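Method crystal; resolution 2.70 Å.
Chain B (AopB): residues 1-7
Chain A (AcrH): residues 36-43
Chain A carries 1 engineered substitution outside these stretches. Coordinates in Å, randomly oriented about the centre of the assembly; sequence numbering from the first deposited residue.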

# COMPACT_ATOMS: atom_id res chain seq x y z
N GLY B 1 -8.75 -3.47 18.92
CA GLY B 1 -9.38 -3.59 17.57
C GLY B 1 -9.89 -4.99 17.36
O GLY B 1 -9.10 -5.91 17.15
N GLN B 2 -11.20 -5.16 17.46
CA GLN B 2 -11.87 -6.45 17.26
C GLN B 2 -12.55 -6.51 15.88
O GLN B 2 -13.21 -7.50 15.55
CB GLN B 2 -12.94 -6.69 18.35
CG GLN B 2 -12.57 -6.35 19.80
CD GLN B 2 -13.36 -7.17 20.83
OE1 GLN B 2 -14.23 -7.97 20.49
NE2 GLN B 2 -13.04 -6.96 22.10
N GLY B 3 -12.37 -5.46 15.08
CA GLY B 3 -12.98 -5.38 13.75
C GLY B 3 -12.33 -6.33 12.73
O GLY B 3 -13.04 -7.02 12.00
N VAL B 4 -11.00 -6.36 12.68
CA VAL B 4 -10.31 -7.18 11.67
C VAL B 4 -9.54 -8.34 12.28
O VAL B 4 -8.79 -8.18 13.26
CB VAL B 4 -9.39 -6.34 10.74
CG1 VAL B 4 -8.88 -7.19 9.59
CG2 VAL B 4 -10.16 -5.15 10.18
N VAL B 5 -9.74 -9.51 11.67
CA VAL B 5 -8.98 -10.70 12.01
C VAL B 5 -7.70 -10.68 11.22
O VAL B 5 -7.70 -10.93 10.02
CB VAL B 5 -9.74 -12.00 11.63
CG1 VAL B 5 -8.84 -13.21 11.74
CG2 VAL B 5 -10.98 -12.18 12.48
N LEU B 6 -6.60 -10.38 11.89
CA LEU B 6 -5.30 -10.46 11.26
C LEU B 6 -4.77 -11.87 11.41
O LEU B 6 -5.02 -12.51 12.44
CB LEU B 6 -4.33 -9.53 11.96
CG LEU B 6 -4.79 -8.10 12.14
CD1 LEU B 6 -3.73 -7.37 12.94
CD2 LEU B 6 -4.98 -7.45 10.78
N PRO B 7 -4.00 -12.37 10.42
CA PRO B 7 -3.40 -13.70 10.61
C PRO B 7 -2.47 -13.73 11.78
O PRO B 7 -1.86 -12.72 12.10
CB PRO B 7 -2.63 -13.94 9.30
CG PRO B 7 -2.56 -12.63 8.62
CD PRO B 7 -3.79 -11.89 9.04
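Chain A, residues 36-43: QYHAGKHD

AcrH residues 36-43 against the AopB segment 1-7. The AopB segment has no regular helix or strand from Q2(B) onward; V4(B), V5(B), L6(B) and P7(B) have extended backbone angles, whereas Q2(B) and G3(B) form a bend. The AcrH stretch enters as the last turn of a helix, Q36(A) to H38(A), leaves it through A39(A) and G40(A), and starts a second helix at H42(A), with K41(A) at the N-cap position. G40(A) ends the first helix in a Schellman motif: its phi is 75°, a value that by itself favours glycine, and its N donates to Y37(A) O at 3.0 Å, while K41(A) N reaches back to Q36(A) O at 3.0 Å in a weak bond. This turn brings the end of one helix and the start of the next around the AopB terminus. The nearest CA atoms across the two stretches are those of G1(B) and H38(A), 5.2 Å apart, and the two stretches together bury 341 Å².

G1(B) and Y37(A) cover the most surface, 100 and 94 Å². G1(B) N donates to Y37(A) O at 3.1 Å and to H42(A) NE2 at 3.1 Å, so the first residue of the segment is held by a backbone carbonyl from the first helix and an imidazole from the second. Y37(A) O thus receives bonds from both G40(A) N and G1(B) N. H42(A), chi1 m, has its CA-to-CB bond sideways, but the end of its side chain comes nearer, and G1(B) N lies at the edge of the ring. G1(B) CA sits over one face of the Y37(A) ring, 4.2 Å from the ring centroid and 27° off the normal, a CH-pi contact. Such close packing depends on the absence of a side chain: an ideal CB on G1(B) would point toward AcrH and fall 2.4 Å from Y37(A) CE1 and 3.0 Å from H42(A) NE2, both clashes.

Y37(A), chi1 t, points toward AopB and carries its hydroxyl to the backbone beyond the bend. V4(B) N donates to Y37(A) OH at 3.0 Å, with an N-H...O angle of 152°, and V4(B) CB lies 3.6 Å from the same OH. Farther along, L6(B), with chi1 m and chi2 t, points toward AcrH and covers the ring obliquely, L6(B) CD1 to Y37(A) CD2 being 3.6 Å. One aromatic side chain therefore meets G1(B), V4(B) and L6(B), while the side chains of Q2(B) and V5(B) start away from AcrH.

H38(A), chi1 m, extends the contact beside the tyrosine. Its CA-to-CB bond is sideways, yet its ring end approaches AopB, with H38(A) ND1 3.5 Å from G1(B) O. At the second ring nitrogen, water 1 lies 2.7 Å from H38(A) NE2 and donates to L6(B) O at 3.0 Å, bridging this ring to the far part of the segment.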

# COMPACT_ATOMS: atom_id res chain seq x y z
N GLN A 36 -0.18 -5.11 19.61
CA GLN A 36 -0.60 -3.74 19.85
C GLN A 36 -2.00 -3.45 19.29
O GLN A 36 -2.79 -2.71 19.88
CB GLN A 36 0.42 -2.77 19.28
CG GLN A 36 1.77 -2.82 19.99
CD GLN A 36 1.66 -2.32 21.42
OE1 GLN A 36 0.99 -2.94 22.25
NE2 GLN A 36 2.30 -1.19 21.70
N TYR A 37 -2.29 -4.00 18.11
CA TYR A 37 -3.58 -3.76 17.50
C TYR A 37 -4.64 -4.37 18.39
O TYR A 37 -5.64 -3.72 18.70
CB TYR A 37 -3.64 -4.34 16.08
CG TYR A 37 -5.01 -4.44 15.49
CD1 TYR A 37 -5.67 -3.33 15.06
CD2 TYR A 37 -5.66 -5.66 15.38
CE1 TYR A 37 -6.94 -3.40 14.53
CE2 TYR A 37 -6.93 -5.75 14.84
CZ TYR A 37 -7.57 -4.61 14.41
OH TYR A 37 -8.84 -4.67 13.84
N HIS A 38 -4.42 -5.61 18.83
CA HIS A 38 -5.42 -6.29 19.67
C HIS A 38 -5.49 -5.66 21.09
O HIS A 38 -6.52 -5.74 21.76
CB HIS A 38 -5.17 -7.80 19.69
CG HIS A 38 -5.65 -8.49 18.45
ND1 HIS A 38 -6.96 -8.48 18.06
CD2 HIS A 38 -4.99 -9.24 17.52
CE1 HIS A 38 -7.10 -9.18 16.94
NE2 HIS A 38 -5.91 -9.64 16.59
N ALA A 39 -4.42 -5.00 21.52
CA ALA A 39 -4.45 -4.21 22.75
C ALA A 39 -5.20 -2.88 22.62
O ALA A 39 -5.32 -2.14 23.60
CB ALA A 39 -3.03 -3.93 23.23
N GLY A 40 -5.71 -2.57 21.44
CA GLY A 40 -6.35 -1.29 21.18
C GLY A 40 -5.40 -0.11 21.03
O GLY A 40 -5.85 1.02 20.88
N LYS A 41 -4.09 -0.35 21.11
CA LYS A 41 -3.09 0.70 20.89
C LYS A 41 -2.94 1.00 19.40
O LYS A 41 -1.86 0.87 18.82
CB LYS A 41 -1.73 0.30 21.47
CG LYS A 41 -1.68 0.02 22.96
CD LYS A 41 -2.03 1.23 23.80
CE LYS A 41 -2.12 0.85 25.28
NZ LYS A 41 -0.86 1.15 26.04
N HIS A 42 -4.02 1.44 18.78
CA HIS A 42 -4.14 1.48 17.32
C HIS A 42 -3.18 2.40 16.64
O HIS A 42 -2.65 2.08 15.56
CB HIS A 42 -5.52 1.91 16.94
CG HIS A 42 -6.57 0.98 17.40
ND1 HIS A 42 -7.70 1.40 18.07
CD2 HIS A 42 -6.65 -0.37 17.34
CE1 HIS A 42 -8.45 0.35 18.36
NE2 HIS A 42 -7.83 -0.73 17.94
N ASP A 43 -2.94 3.54 17.27
CA ASP A 43 -2.03 4.52 16.73
C ASP A 43 -0.60 3.97 16.68
O ASP A 43 0.11 4.14 15.70
CB ASP A 43 -2.10 5.78 17.58
CG ASP A 43 -1.63 6.96 16.86
OD1 ASP A 43 -2.44 7.51 16.09
OD2 ASP A 43 -0.43 7.29 17.04
O HOH W 1 -6.65 -11.42 14.77